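DUF5636 domain-containing protein (Legionella pneumophila subsp. pneumophila str. Philadelphia 1, PDB 4RD8) is of unknown function but forms a compact, all-helical fold of the DUF5636 family from Legionella pneumophila. Local coordinates at residues T77-Q80 with E81-E85; E150-T154 with S155-D159; N11-K14 with R15-G19; H131-Q134 with W135-I139; E196-S199 with D200-N204. The protein carries 3 engineered substitutions. All blocks are in the same frame, centred on the assembly; numbering follows the deposited sequence.

Contact 1 (T77-Q80 with E81-E85); sequences TLIQ and EILTE
The carbonyl oxygen of Gln80 is gripped twice by Thr84: the amide N of Thr84 lies 2.8 Å from Gln80 O, and the hydroxyl OG1 of Thr84, as donor, is likewise 2.8 Å from Gln80 O. The two donors reach the oxygen from opposite faces of its carbonyl plane, the hydroxyl standing above it. OG1 gets there because it sits beside its own backbone N, anti to the carbonyl carbon (chi1 -60°), and so leans back over the preceding turn. The Gln80 side chain bends at chi2 (58°), which carries its amide to the same hydroxyl, with Gln80 NE2 2.9 Å from Thr84 OG1. Glu81 N, Ile82 N and Leu83 N make the preceding i to i+4 bonds, to Thr77 O, Leu78 O and Ile79 O. Glu81 extends back alongside Thr77 O, while its carboxylate forms a salt bridge with Arg58. On the buried side, CD1 of Leu78 meets CD1 of Ile82 at 4.0 Å, and CG2 of Ile79 touches CD1 of Leu83, these last two chains lying side by side and pointing the same way. This apolar side of helix 69-85 divides between two neighbours: Leu78 and Ile82 pack on helix 41-61, and Ile79, Ile82 and Leu83 on helix 130-144.

Contact 2 (E150-T154 with S155-D159); sequences ENIPT and SEICD
The amide of Glu156 donates to Pro153 O at 2.9 Å, closing a tight turn just ahead of helix 157-162; Ile157 N repeats the i to i+3 pattern with Thr154 O at 3.2 Å. Both donors stand well above the plane of the carbonyl they use, 57° out of it in the Glu156 bond, as is usual for i to i+3 bonds in a tight turn. The side chain of Glu156, at the N-cap position, runs extended across the proline ring: its CD lies 3.7 Å from Pro153 CG, and OE1 is 3.5 Å from Pro153 CD. OE1 also forms a salt bridge with Arg160, one turn on. On the buried side, CD1 of Ile152 abuts CG1 of Ile157 at 3.9 Å, the two chains crossing at about a right angle. Ile157 CG1, beside its own backbone N (chi1 -76°), also passes over Thr154 O, while CD1 lies alongside the methyl CG2 of Thr154. Ile157 continues inward onto Trp135 and Ile139 of helix 130-144. The turn is thus amphipathic: isoleucines face the core, while the glutamate carboxylate lies over the exposed proline and pairs with arginine, so its charge is probably balanced locally as the helix begins.

Contact 3 (N11-K14 with R15-G19); sequences NPIK and RALQG
Pro12 and Arg15 meet in a local turn contact near the start of the modelled chain, where a short 3-10 segment, residues 12 to 16, precedes helix 19-22. Its backbone bonds are of the i to i+3 kind: Arg15 N to Pro12 O, Ala16 N to Ile13 O and Leu17 N to Lys14 O, each 3.0 Å. All three donors stand above the plane of their carbonyl, most steeply at Lys14 O, where the last bond lies 67° out of plane as the segment ends. On the outer side, the arginine chain runs extended from CG to NE (chi2 179°) back along the turn, which brings one guanidinium face over Pro12 CB. That methylene sits over the centre of the face, with Pro12 CB 4.0 Å from Arg15 CZ. At the root of the chain, Arg15 CB lies 3.2 Å from Pro12 O. The guanidinium is held from another direction too, NH1 being hydrogen-bonded to the hydroxyl of Tyr175. On the inner side, Ile13 CG2 touches Leu17 CD1 at 4.1 Å, the two chains side by side and pointing the same way, and both continue onto helices 25-38 and 179-184. The chemistry therefore splits across the turn: aliphatic branches join it to two helices, while a charged, flat group rests one face on a proline methylene and spends an N-H on a tyrosine.

Contact 4 (H131-Q134 with W135-I139); sequences HAIQ and WCLII
Residues 131 to 139 form regular alpha-helix, with Trp135 N, Cys136 N, Leu137 N and Ile138 N bonded to the carbonyl oxygens four residues back; Leu137 N to Ile133 O, at 2.9 Å, comes nearly straight down the C=O direction. The indole of Trp135 turns back along the helix, its CG beside the backbone N and anti to the carbonyl carbon (chi1 -78°). This sets CD1 3.3 Å from His131 O, which lies at the edge of the ring and near its plane. Over one face of the same indole lies the CD1 methyl of Ile138, offset toward the rim. Leu137 follows a similar course, its CG 3.2 Å from Ile133 O and 4.3 Å from Ile133 CG2. Cys136 directs its sulfur to within 3.4 Å of Ala132 O. Within the first turn, His131 ND1 donates to Gln134 OE1 at 2.7 Å with an N-H...O angle of 168°, and the acceptor lies in the imidazole plane. The other end of the glutamine amide, NE2, donates to the carbonyls of Ile184 and Ser192, so both its polar atoms are engaged. The two rings have aromatic neighbours as well, His131 meeting Trp180 and Trp135 meeting Tyr162 edge-to-face. Because ND1 donates to an amide oxygen, it must carry a hydrogen, and the glutamine is fixed in both position and flip. In a segment buried near the centre of the chain, His131 ND1 and the Gln134 amide are thus matched to one another and to two backbone carbonyls.

Contact 5 (E196-S199 with D200-N204); sequences EWLS and DHIQN
Residues 196 to 204 complete helix 195-204 in regular alpha-helical form, and bonds from Asp200 N, His201 N, Ile202 N and Gln203 N to the carbonyls four residues back join the two halves. Among the side chains, Trp197 and His201 meet one turn apart. Both carry CG anti to the backbone N (chi1 -175° and -178°), so the two chains run side by side, pointing the same way, and bring their rings face to face. The imidazole and the six-membered ring of the indole form an offset stack, with planes 12° apart and centroids separated by 4.7 Å. Trp197 CH2 sits over one face of the histidine, 3.7 Å from His201 ND1, and His201 CB lies over the indole face in a CH-pi contact. His201 NE2, the far nitrogen of the imidazole, is hydrogen-bonded to OD1 of Asn45 on helix 41-61. Toward the core, Leu198 CD1 meets Ile202 CD1 at 4.0 Å; Leu198 also packs on helix 130-144. Ser199 OG lies 3.6 Å from Gln203 NE2, and the aliphatic part of Gln203 runs over Ser199 O. Glu196 carries its carboxylate to Ser124, well away from that of Asp200. The stack holds the imidazole flat against the indole while the bond to Asn45 fixes its far edge, so the rotation of the histidine is set from two directions.

How the contacts relate
Along the chain the order is contact 3, contact 1, contact 4, contact 2, contact 5. Contact 4, on helix 130-144 and only 3 Å from the chain centre, is the hub: contacts 1, 2 and 5 all touch it, with centres about 10, 14 and 14 Å away. Ile82 and Leu83 meet Ile139, contact 2 touches through Ile157 and Thr154, and Leu198 meets Gln134 and Leu137. Contacts 1 and 2 also touch directly, through Glu85 and Ser155. Contact 3 stands apart at the N-terminal end, its nearest atoms about 11 Å from contact 4. The single-chain, strand-free fold is thus assembled around helix 130-144, against whose buried part helices 69-85, 157-162, 195-204 and 41-61 pack.

Contact 1 (T77-Q80 with E81-E85)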
loop_
_atom_site.group_PDB
_atom_site.type_symbol
_atom_site.label_atom_id
_atom_site.label_comp_id
_atom_site.label_asym_id
_atom_site.label_seq_id
_atom_site.Cartn_x
_atom_site.Cartn_y
_atom_site.Cartn_z
ATOM N N THR A 77 -3.275 -7.789 11.604
ATOM C CA THR A 77 -3.773 -6.839 12.587
ATOM C C THR A 77 -2.829 -5.644 12.694
ATOM O O THR A 77 -3.279 -4.515 12.871
ATOM C CB THR A 77 -4.021 -7.496 13.968
ATOM O OG1 THR A 77 -2.828 -8.155 14.402
ATOM C CG2 THR A 77 -5.147 -8.517 13.875
ATOM N N LEU A 78 -1.523 -5.886 12.577
ATOM C CA LEU A 78 -0.561 -4.787 12.529
ATOM C C LEU A 78 -0.807 -3.902 11.311
ATOM O O LEU A 78 -0.834 -2.671 11.420
ATOM C CB LEU A 78 0.883 -5.308 12.519
ATOM C CG LEU A 78 1.994 -4.287 12.240
ATOM C CD1 LEU A 78 1.993 -3.170 13.281
ATOM C CD2 LEU A 78 3.366 -4.978 12.198
ATOM N N ILE A 79 -0.984 -4.525 10.149
ATOM C CA ILE A 79 -1.287 -3.773 8.932
ATOM C C ILE A 79 -2.564 -2.933 9.117
ATOM O O ILE A 79 -2.582 -1.737 8.785
ATOM C CB ILE A 79 -1.410 -4.717 7.708
ATOM C CG1 ILE A 79 -0.008 -5.216 7.294
ATOM C CG2 ILE A 79 -2.118 -4.019 6.550
ATOM C CD1 ILE A 79 -0.017 -6.451 6.389
ATOM N N GLN A 80 -3.614 -3.541 9.672
ATOM C CA GLN A 80 -4.865 -2.814 9.900
ATOM C C GLN A 80 -4.700 -1.631 10.861
ATOM O O GLN A 80 -5.315 -0.581 10.664
ATOM C CB GLN A 80 -5.983 -3.731 10.410
ATOM C CG GLN A 80 -7.318 -2.993 10.530
ATOM C CD GLN A 80 -7.763 -2.380 9.196
ATOM O OE1 GLN A 80 -8.113 -3.104 8.265
ATOM N NE2 GLN A 80 -7.732 -1.047 9.097
ATOM N N GLU A 81 -3.894 -1.801 11.907
ATOM C CA GLU A 81 -3.684 -0.710 12.859
ATOM C C GLU A 81 -3.012 0.494 12.194
ATOM O O GLU A 81 -3.412 1.639 12.417
ATOM C CB GLU A 81 -2.893 -1.192 14.082
ATOM C CG GLU A 81 -3.663 -2.202 14.925
ATOM C CD GLU A 81 -2.805 -2.901 15.962
ATOM O OE1 GLU A 81 -1.660 -2.457 16.215
ATOM O OE2 GLU A 81 -3.286 -3.904 16.532
ATOM N N ILE A 82 -2.001 0.228 11.367
ATOM C CA ILE A 82 -1.321 1.294 10.638
ATOM C C ILE A 82 -2.302 2.000 9.710
ATOM O O ILE A 82 -2.335 3.226 9.639
ATOM C CB ILE A 82 -0.125 0.741 9.836
ATOM C CG1 ILE A 82 0.950 0.251 10.813
ATOM C CG2 ILE A 82 0.441 1.813 8.908
ATOM C CD1 ILE A 82 2.030 -0.609 10.171
ATOM N N LEU A 83 -3.116 1.219 9.011
ATOM C CA LEU A 83 -4.095 1.778 8.085
ATOM C C LEU A 83 -5.144 2.593 8.812
ATOM O O LEU A 83 -5.507 3.675 8.368
ATOM C CB LEU A 83 -4.781 0.677 7.272
ATOM C CG LEU A 83 -3.874 -0.026 6.261
ATOM C CD1 LEU A 83 -4.671 -1.144 5.591
ATOM C CD2 LEU A 83 -3.346 0.971 5.234
ATOM N N THR A 84 -5.633 2.073 9.928
ATOM C CA THR A 84 -6.629 2.791 10.712
ATOM C C THR A 84 -6.121 4.159 11.180
ATOM O O THR A 84 -6.849 5.155 11.113
ATOM C CB THR A 84 -7.082 1.962 11.907
ATOM O OG1 THR A 84 -7.652 0.740 11.419
ATOM C CG2 THR A 84 -8.127 2.724 12.712
ATOM N N GLU A 85 -4.871 4.199 11.639
ATOM C CA GLU A 85 -4.225 5.445 12.053
ATOM C C GLU A 85 -4.245 6.499 10.955
ATOM O O GLU A 85 -4.263 7.699 11.247
ATOM C CB GLU A 85 -2.765 5.193 12.442
ATOM C CG GLU A 85 -2.545 4.671 13.832
ATOM C CD GLU A 85 -1.077 4.699 14.213
ATOM O OE1 GLU A 85 -0.347 5.604 13.731
ATOM O OE2 GLU A 85 -0.654 3.814 14.987
#

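Contact 2 (E150-T154 with S155-D159)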
loop_
_atom_site.group_PDB
_atom_site.type_symbol
_atom_site.label_atom_id
_atom_site.label_comp_id
_atom_site.label_asym_id
_atom_site.label_seq_id
_atom_site.Cartn_x
_atom_site.Cartn_y
_atom_site.Cartn_z
ATOM N N GLU A 150 4.059 16.583 3.025
ATOM C CA GLU A 150 3.822 18.019 3.139
ATOM C C GLU A 150 3.119 18.366 4.452
ATOM O O GLU A 150 2.335 19.315 4.523
ATOM C CB GLU A 150 3.027 18.528 1.933
ATOM C CG GLU A 150 3.585 18.034 0.591
ATOM C CD GLU A 150 4.955 18.600 0.278
ATOM O OE1 GLU A 150 5.187 19.800 0.545
ATOM O OE2 GLU A 150 5.804 17.847 -0.244
ATOM N N ASN A 151 3.422 17.580 5.484
ATOM C CA ASN A 151 2.916 17.809 6.837
ATOM C C ASN A 151 1.397 17.735 6.974
ATOM O O ASN A 151 0.818 18.390 7.852
ATOM C CB ASN A 151 3.432 19.136 7.399
ATOM C CG ASN A 151 3.482 19.138 8.910
ATOM O OD1 ASN A 151 3.538 18.078 9.538
ATOM N ND2 ASN A 151 3.446 20.320 9.505
ATOM N N ILE A 152 0.746 16.955 6.115
ATOM C CA ILE A 152 -0.670 16.661 6.325
ATOM C C ILE A 152 -0.759 15.789 7.580
ATOM O O ILE A 152 0.196 15.077 7.906
ATOM C CB ILE A 152 -1.355 15.963 5.117
ATOM C CG1 ILE A 152 -0.790 14.562 4.877
ATOM C CG2 ILE A 152 -1.233 16.815 3.863
ATOM C CD1 ILE A 152 -1.633 13.739 3.902
ATOM N N PRO A 153 -1.881 15.869 8.307
ATOM C CA PRO A 153 -2.031 14.970 9.457
ATOM C C PRO A 153 -2.062 13.517 9.006
ATOM O O PRO A 153 -2.630 13.207 7.950
ATOM C CB PRO A 153 -3.400 15.357 10.022
ATOM C CG PRO A 153 -3.563 16.801 9.633
ATOM C CD PRO A 153 -2.950 16.886 8.252
ATOM N N THR A 154 -1.464 12.631 9.793
ATOM C CA THR A 154 -1.395 11.225 9.412
ATOM C C THR A 154 -2.803 10.662 9.208
ATOM O O THR A 154 -3.049 9.907 8.270
ATOM C CB THR A 154 -0.627 10.410 10.471
ATOM O OG1 THR A 154 0.730 10.878 10.527
ATOM C CG2 THR A 154 -0.642 8.923 10.126
ATOM N N SER A 155 -3.731 11.088 10.058
ATOM C CA SER A 155 -5.103 10.583 10.020
ATOM C C SER A 155 -5.869 11.042 8.776
ATOM O O SER A 155 -6.986 10.581 8.535
ATOM C CB SER A 155 -5.858 11.016 11.276
ATOM O OG SER A 155 -6.031 12.421 11.305
ATOM N N GLU A 156 -5.278 11.947 7.994
ATOM C CA GLU A 156 -5.943 12.442 6.778
ATOM C C GLU A 156 -5.372 11.867 5.486
ATOM O O GLU A 156 -5.770 12.274 4.400
ATOM C CB GLU A 156 -5.948 13.981 6.739
ATOM C CG GLU A 156 -6.736 14.583 7.904
ATOM C CD GLU A 156 -6.788 16.099 7.890
ATOM O OE1 GLU A 156 -6.210 16.722 6.973
ATOM O OE2 GLU A 156 -7.409 16.680 8.808
ATOM N N ILE A 157 -4.453 10.916 5.608
ATOM C CA ILE A 157 -3.839 10.304 4.430
ATOM C C ILE A 157 -4.901 9.609 3.576
ATOM O O ILE A 157 -4.899 9.728 2.347
ATOM C CB ILE A 157 -2.734 9.302 4.837
ATOM C CG1 ILE A 157 -1.480 10.061 5.277
ATOM C CG2 ILE A 157 -2.370 8.385 3.671
ATOM C CD1 ILE A 157 -0.442 9.173 5.957
ATOM N N CYS A 158 -5.826 8.905 4.217
ATOM C CA CYS A 158 -6.862 8.185 3.461
ATOM C C CYS A 158 -7.754 9.166 2.686
ATOM O O CYS A 158 -7.925 9.046 1.471
ATOM C CB CYS A 158 -7.711 7.322 4.389
ATOM S SG CYS A 158 -8.823 6.221 3.478
ATOM N N ASP A 159 -8.301 10.158 3.385
ATOM C CA ASP A 159 -9.176 11.124 2.730
ATOM C C ASP A 159 -8.473 11.965 1.657
ATOM O O ASP A 159 -9.042 12.223 0.597
ATOM C CB ASP A 159 -9.818 12.068 3.753
ATOM C CG ASP A 159 -10.845 11.375 4.635
ATOM O OD1 ASP A 159 -11.194 10.212 4.365
ATOM O OD2 ASP A 159 -11.314 12.011 5.599
#

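Contact 3 (N11-K14 with R15-G19)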
loop_
_atom_site.group_PDB
_atom_site.type_symbol
_atom_site.label_atom_id
_atom_site.label_comp_id
_atom_site.label_asym_id
_atom_site.label_seq_id
_atom_site.Cartn_x
_atom_site.Cartn_y
_atom_site.Cartn_z
ATOM N N ASN A 11 5.843 16.086 -13.204
ATOM C CA ASN A 11 4.716 15.359 -12.631
ATOM C C ASN A 11 3.897 14.621 -13.689
ATOM O O ASN A 11 2.779 15.031 -14.005
ATOM C CB ASN A 11 3.814 16.307 -11.836
ATOM N N PRO A 12 4.446 13.511 -14.222
ATOM C CA PRO A 12 3.766 12.697 -15.238
ATOM C C PRO A 12 2.475 12.091 -14.685
ATOM O O PRO A 12 1.635 11.623 -15.452
ATOM C CB PRO A 12 4.789 11.591 -15.545
ATOM C CG PRO A 12 6.101 12.103 -15.018
ATOM C CD PRO A 12 5.737 12.923 -13.829
ATOM N N ILE A 13 2.350 12.090 -13.357
ATOM C CA ILE A 13 1.114 11.757 -12.644
ATOM C C ILE A 13 -0.100 12.488 -13.229
ATOM O O ILE A 13 -1.207 11.942 -13.279
ATOM C CB ILE A 13 1.271 12.115 -11.130
ATOM C CG1 ILE A 13 1.888 10.950 -10.362
ATOM C CG2 ILE A 13 -0.036 12.530 -10.488
ATOM C CD1 ILE A 13 3.201 11.305 -9.735
ATOM N N LYS A 14 0.117 13.720 -13.684
ATOM C CA LYS A 14 -0.958 14.537 -14.244
ATOM C C LYS A 14 -1.597 13.909 -15.481
ATOM O O LYS A 14 -2.741 14.208 -15.805
ATOM C CB LYS A 14 -0.452 15.950 -14.568
ATOM C CG LYS A 14 0.091 16.699 -13.365
ATOM C CD LYS A 14 0.436 18.149 -13.712
ATOM C CE LYS A 14 -0.815 18.964 -14.010
ATOM N NZ LYS A 14 -0.552 20.432 -14.024
ATOM N N ARG A 15 -0.862 13.040 -16.168
ATOM C CA ARG A 15 -1.417 12.361 -17.340
ATOM C C ARG A 15 -2.640 11.525 -16.977
ATOM O O ARG A 15 -3.517 11.313 -17.812
ATOM C CB ARG A 15 -0.377 11.456 -17.997
ATOM C CG ARG A 15 0.841 12.177 -18.566
ATOM C CD ARG A 15 1.790 11.154 -19.170
ATOM N NE ARG A 15 3.158 11.643 -19.306
ATOM C CZ ARG A 15 4.217 10.852 -19.441
ATOM N NH1 ARG A 15 4.064 9.534 -19.457
ATOM N NH2 ARG A 15 5.427 11.378 -19.555
ATOM N N ALA A 16 -2.681 11.043 -15.736
ATOM C CA ALA A 16 -3.776 10.182 -15.280
ATOM C C ALA A 16 -4.929 10.976 -14.688
ATOM O O ALA A 16 -5.926 10.395 -14.254
ATOM C CB ALA A 16 -3.269 9.170 -14.251
ATOM N N LEU A 17 -4.799 12.298 -14.656
ATOM C CA LEU A 17 -5.779 13.131 -13.959
ATOM C C LEU A 17 -6.640 13.969 -14.901
ATOM O O LEU A 17 -6.197 14.378 -15.981
ATOM C CB LEU A 17 -5.090 14.052 -12.945
ATOM C CG LEU A 17 -4.226 13.358 -11.886
ATOM C CD1 LEU A 17 -3.618 14.372 -10.916
ATOM C CD2 LEU A 17 -5.010 12.295 -11.107
ATOM N N GLN A 18 -7.874 14.222 -14.474
ATOM C CA GLN A 18 -8.769 15.136 -15.177
ATOM C C GLN A 18 -9.615 15.869 -14.145
ATOM O O GLN A 18 -9.438 15.657 -12.937
ATOM C CB GLN A 18 -9.663 14.366 -16.155
ATOM C CG GLN A 18 -10.475 13.248 -15.514
ATOM C CD GLN A 18 -11.262 12.439 -16.527
ATOM O OE1 GLN A 18 -11.411 12.847 -17.679
ATOM N NE2 GLN A 18 -11.764 11.281 -16.105
ATOM N N GLY A 19 -10.524 16.721 -14.617
ATOM C CA GLY A 19 -11.459 17.413 -13.743
ATOM C C GLY A 19 -10.823 18.215 -12.612
ATOM O O GLY A 19 -9.861 18.954 -12.835
#

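Contact 4 (H131-Q134 with W135-I139)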
loop_
_atom_site.group_PDB
_atom_site.type_symbol
_atom_site.label_atom_id
_atom_site.label_comp_id
_atom_site.label_asym_id
_atom_site.label_seq_id
_atom_site.Cartn_x
_atom_site.Cartn_y
_atom_site.Cartn_z
ATOM N N HIS A 131 -0.727 -4.435 -1.716
ATOM C CA HIS A 131 -1.196 -3.049 -1.759
ATOM C C HIS A 131 -1.360 -2.499 -0.344
ATOM O O HIS A 131 -1.024 -1.343 -0.077
ATOM C CB HIS A 131 -2.511 -2.925 -2.538
ATOM C CG HIS A 131 -2.369 -3.127 -4.011
ATOM N ND1 HIS A 131 -1.327 -2.589 -4.747
ATOM C CD2 HIS A 131 -3.151 -3.792 -4.899
ATOM C CE1 HIS A 131 -1.477 -2.923 -6.020
ATOM N NE2 HIS A 131 -2.566 -3.654 -6.135
ATOM N N ALA A 132 -1.866 -3.326 0.569
ATOM C CA ALA A 132 -1.966 -2.918 1.967
ATOM C C ALA A 132 -0.592 -2.565 2.512
ATOM O O ALA A 132 -0.435 -1.575 3.230
ATOM C CB ALA A 132 -2.607 -4.025 2.807
ATOM N N ILE A 133 0.405 -3.376 2.164
ATOM C CA ILE A 133 1.779 -3.113 2.588
ATOM C C ILE A 133 2.353 -1.825 1.978
ATOM O O ILE A 133 3.022 -1.061 2.680
ATOM C CB ILE A 133 2.703 -4.327 2.333
ATOM C CG1 ILE A 133 2.293 -5.483 3.249
ATOM C CG2 ILE A 133 4.151 -3.962 2.599
ATOM C CD1 ILE A 133 3.012 -6.789 2.962
ATOM N N GLN A 134 2.091 -1.575 0.692
ATOM C CA GLN A 134 2.510 -0.309 0.074
ATOM C C GLN A 134 2.008 0.871 0.883
ATOM O O GLN A 134 2.771 1.788 1.200
ATOM C CB GLN A 134 1.999 -0.191 -1.367
ATOM C CG GLN A 134 2.799 -1.014 -2.360
ATOM C CD GLN A 134 2.044 -1.219 -3.661
ATOM O OE1 GLN A 134 0.823 -1.406 -3.652
ATOM N NE2 GLN A 134 2.759 -1.179 -4.779
ATOM N N TRP A 135 0.725 0.836 1.223
ATOM C CA TRP A 135 0.146 1.905 2.019
ATOM C C TRP A 135 0.754 2.000 3.412
ATOM O O TRP A 135 1.027 3.100 3.890
ATOM C CB TRP A 135 -1.398 1.852 1.996
ATOM C CG TRP A 135 -1.844 2.417 0.690
ATOM C CD1 TRP A 135 -2.175 1.727 -0.439
ATOM C CD2 TRP A 135 -1.885 3.812 0.344
ATOM N NE1 TRP A 135 -2.463 2.613 -1.459
ATOM C CE2 TRP A 135 -2.283 3.890 -1.006
ATOM C CE3 TRP A 135 -1.633 4.992 1.051
ATOM C CZ2 TRP A 135 -2.452 5.118 -1.661
ATOM C CZ3 TRP A 135 -1.798 6.208 0.397
ATOM C CH2 TRP A 135 -2.201 6.258 -0.949
ATOM N N CYS A 136 1.013 0.862 4.055
ATOM C CA CYS A 136 1.701 0.906 5.343
ATOM C C CYS A 136 3.075 1.566 5.223
ATOM O O CYS A 136 3.479 2.286 6.116
ATOM C CB CYS A 136 1.848 -0.486 5.973
ATOM S SG CYS A 136 0.286 -1.200 6.503
ATOM N N LEU A 137 3.797 1.308 4.132
ATOM C CA LEU A 137 5.125 1.909 3.960
ATOM C C LEU A 137 5.014 3.436 3.823
ATOM O O LEU A 137 5.785 4.187 4.430
ATOM C CB LEU A 137 5.848 1.300 2.748
ATOM C CG LEU A 137 6.142 -0.204 2.856
ATOM C CD1 LEU A 137 6.710 -0.723 1.538
ATOM C CD2 LEU A 137 7.118 -0.501 4.006
ATOM N N ILE A 138 4.055 3.877 3.019
ATOM C CA ILE A 138 3.744 5.296 2.860
ATOM C C ILE A 138 3.389 5.952 4.195
ATOM O O ILE A 138 3.913 7.022 4.526
ATOM C CB ILE A 138 2.593 5.478 1.866
ATOM C CG1 ILE A 138 3.104 5.222 0.455
ATOM C CG2 ILE A 138 2.000 6.887 1.942
ATOM C CD1 ILE A 138 1.995 4.796 -0.483
ATOM N N ILE A 139 2.515 5.307 4.962
ATOM C CA ILE A 139 2.105 5.833 6.265
ATOM C C ILE A 139 3.267 5.876 7.251
ATOM O O ILE A 139 3.470 6.884 7.912
ATOM C CB ILE A 139 0.935 5.024 6.858
ATOM C CG1 ILE A 139 -0.277 5.137 5.934
ATOM C CG2 ILE A 139 0.599 5.494 8.280
ATOM C CD1 ILE A 139 -1.245 3.942 6.031
#

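Contact 5 (E196-S199 with D200-N204)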
loop_
_atom_site.group_PDB
_atom_site.type_symbol
_atom_site.label_atom_id
_atom_site.label_comp_id
_atom_site.label_asym_id
_atom_site.label_seq_id
_atom_site.Cartn_x
_atom_site.Cartn_y
_atom_site.Cartn_z
ATOM N N GLU A 196 4.221 -6.686 -7.803
ATOM C CA GLU A 196 4.940 -7.923 -8.082
ATOM C C GLU A 196 6.390 -7.765 -7.660
ATOM O O GLU A 196 6.996 -8.681 -7.097
ATOM C CB GLU A 196 4.882 -8.290 -9.568
ATOM C CG GLU A 196 3.483 -8.330 -10.154
ATOM C CD GLU A 196 2.510 -9.104 -9.292
ATOM O OE1 GLU A 196 2.572 -10.347 -9.300
ATOM O OE2 GLU A 196 1.686 -8.469 -8.598
ATOM N N TRP A 197 6.955 -6.604 -7.948
ATOM C CA TRP A 197 8.349 -6.375 -7.597
ATOM C C TRP A 197 8.503 -6.301 -6.082
ATOM O O TRP A 197 9.432 -6.884 -5.527
ATOM C CB TRP A 197 8.895 -5.109 -8.267
ATOM C CG TRP A 197 10.374 -4.920 -8.021
ATOM C CD1 TRP A 197 11.402 -5.321 -8.827
ATOM C CD2 TRP A 197 10.980 -4.300 -6.874
ATOM N NE1 TRP A 197 12.609 -4.982 -8.253
ATOM C CE2 TRP A 197 12.374 -4.351 -7.061
ATOM C CE3 TRP A 197 10.471 -3.703 -5.714
ATOM C CZ2 TRP A 197 13.272 -3.827 -6.123
ATOM C CZ3 TRP A 197 11.362 -3.180 -4.789
ATOM C CH2 TRP A 197 12.747 -3.248 -5.000
ATOM N N LEU A 198 7.590 -5.595 -5.412
ATOM C CA LEU A 198 7.689 -5.457 -3.958
ATOM C C LEU A 198 7.511 -6.793 -3.250
ATOM O O LEU A 198 8.233 -7.097 -2.308
ATOM C CB LEU A 198 6.702 -4.421 -3.417
ATOM C CG LEU A 198 6.644 -4.253 -1.894
ATOM C CD1 LEU A 198 7.985 -3.813 -1.328
ATOM C CD2 LEU A 198 5.558 -3.251 -1.519
ATOM N N SER A 199 6.565 -7.594 -3.720
ATOM C CA SER A 199 6.330 -8.907 -3.133
ATOM C C SER A 199 7.561 -9.804 -3.230
ATOM O O SER A 199 7.924 -10.488 -2.268
ATOM C CB SER A 199 5.131 -9.578 -3.800
ATOM O OG SER A 199 5.277 -10.986 -3.777
ATOM N N ASP A 200 8.210 -9.795 -4.390
ATOM C CA ASP A 200 9.405 -10.617 -4.601
ATOM C C ASP A 200 10.591 -10.067 -3.809
ATOM O O ASP A 200 11.431 -10.817 -3.313
ATOM C CB ASP A 200 9.761 -10.673 -6.087
ATOM C CG ASP A 200 8.716 -11.401 -6.914
ATOM O OD1 ASP A 200 7.902 -12.153 -6.331
ATOM O OD2 ASP A 200 8.720 -11.229 -8.152
ATOM N N HIS A 201 10.650 -8.746 -3.704
ATOM C CA HIS A 201 11.686 -8.084 -2.927
ATOM C C HIS A 201 11.630 -8.531 -1.463
ATOM O O HIS A 201 12.660 -8.795 -0.848
ATOM C CB HIS A 201 11.523 -6.563 -3.021
ATOM C CG HIS A 201 12.566 -5.802 -2.297
ATOM N ND1 HIS A 201 13.909 -5.816 -2.649
ATOM C CD2 HIS A 201 12.497 -4.974 -1.210
ATOM C CE1 HIS A 201 14.598 -5.056 -1.832
ATOM N NE2 HIS A 201 13.753 -4.528 -0.948
ATOM N N ILE A 202 10.419 -8.630 -0.922
ATOM C CA ILE A 202 10.230 -9.012 0.474
ATOM C C ILE A 202 10.558 -10.488 0.709
ATOM O O ILE A 202 11.297 -10.828 1.637
ATOM C CB ILE A 202 8.792 -8.699 0.951
ATOM C CG1 ILE A 202 8.595 -7.186 1.088
ATOM C CG2 ILE A 202 8.506 -9.385 2.272
ATOM C CD1 ILE A 202 7.131 -6.762 1.284
ATOM N N GLN A 203 10.013 -11.363 -0.136
ATOM C CA GLN A 203 10.203 -12.806 0.019
ATOM C C GLN A 203 11.640 -13.253 -0.214
ATOM O O GLN A 203 12.063 -14.290 0.299
ATOM C CB GLN A 203 9.229 -13.586 -0.875
ATOM C CG GLN A 203 7.781 -13.508 -0.397
ATOM C CD GLN A 203 6.825 -14.364 -1.216
ATOM O OE1 GLN A 203 7.103 -15.528 -1.505
ATOM N NE2 GLN A 203 5.689 -13.783 -1.596
ATOM N N ASN A 204 12.397 -12.470 -0.973
ATOM C CA ASN A 204 13.798 -12.792 -1.196
ATOM C C ASN A 204 14.672 -12.306 -0.045
ATOM O O ASN A 204 15.537 -13.040 0.428
ATOM C CB ASN A 204 14.280 -12.232 -2.535
ATOM C CG ASN A 204 13.704 -12.991 -3.722
ATOM O OD1 ASN A 204 13.242 -14.127 -3.583
ATOM N ND2 ASN A 204 13.734 -12.368 -4.895
#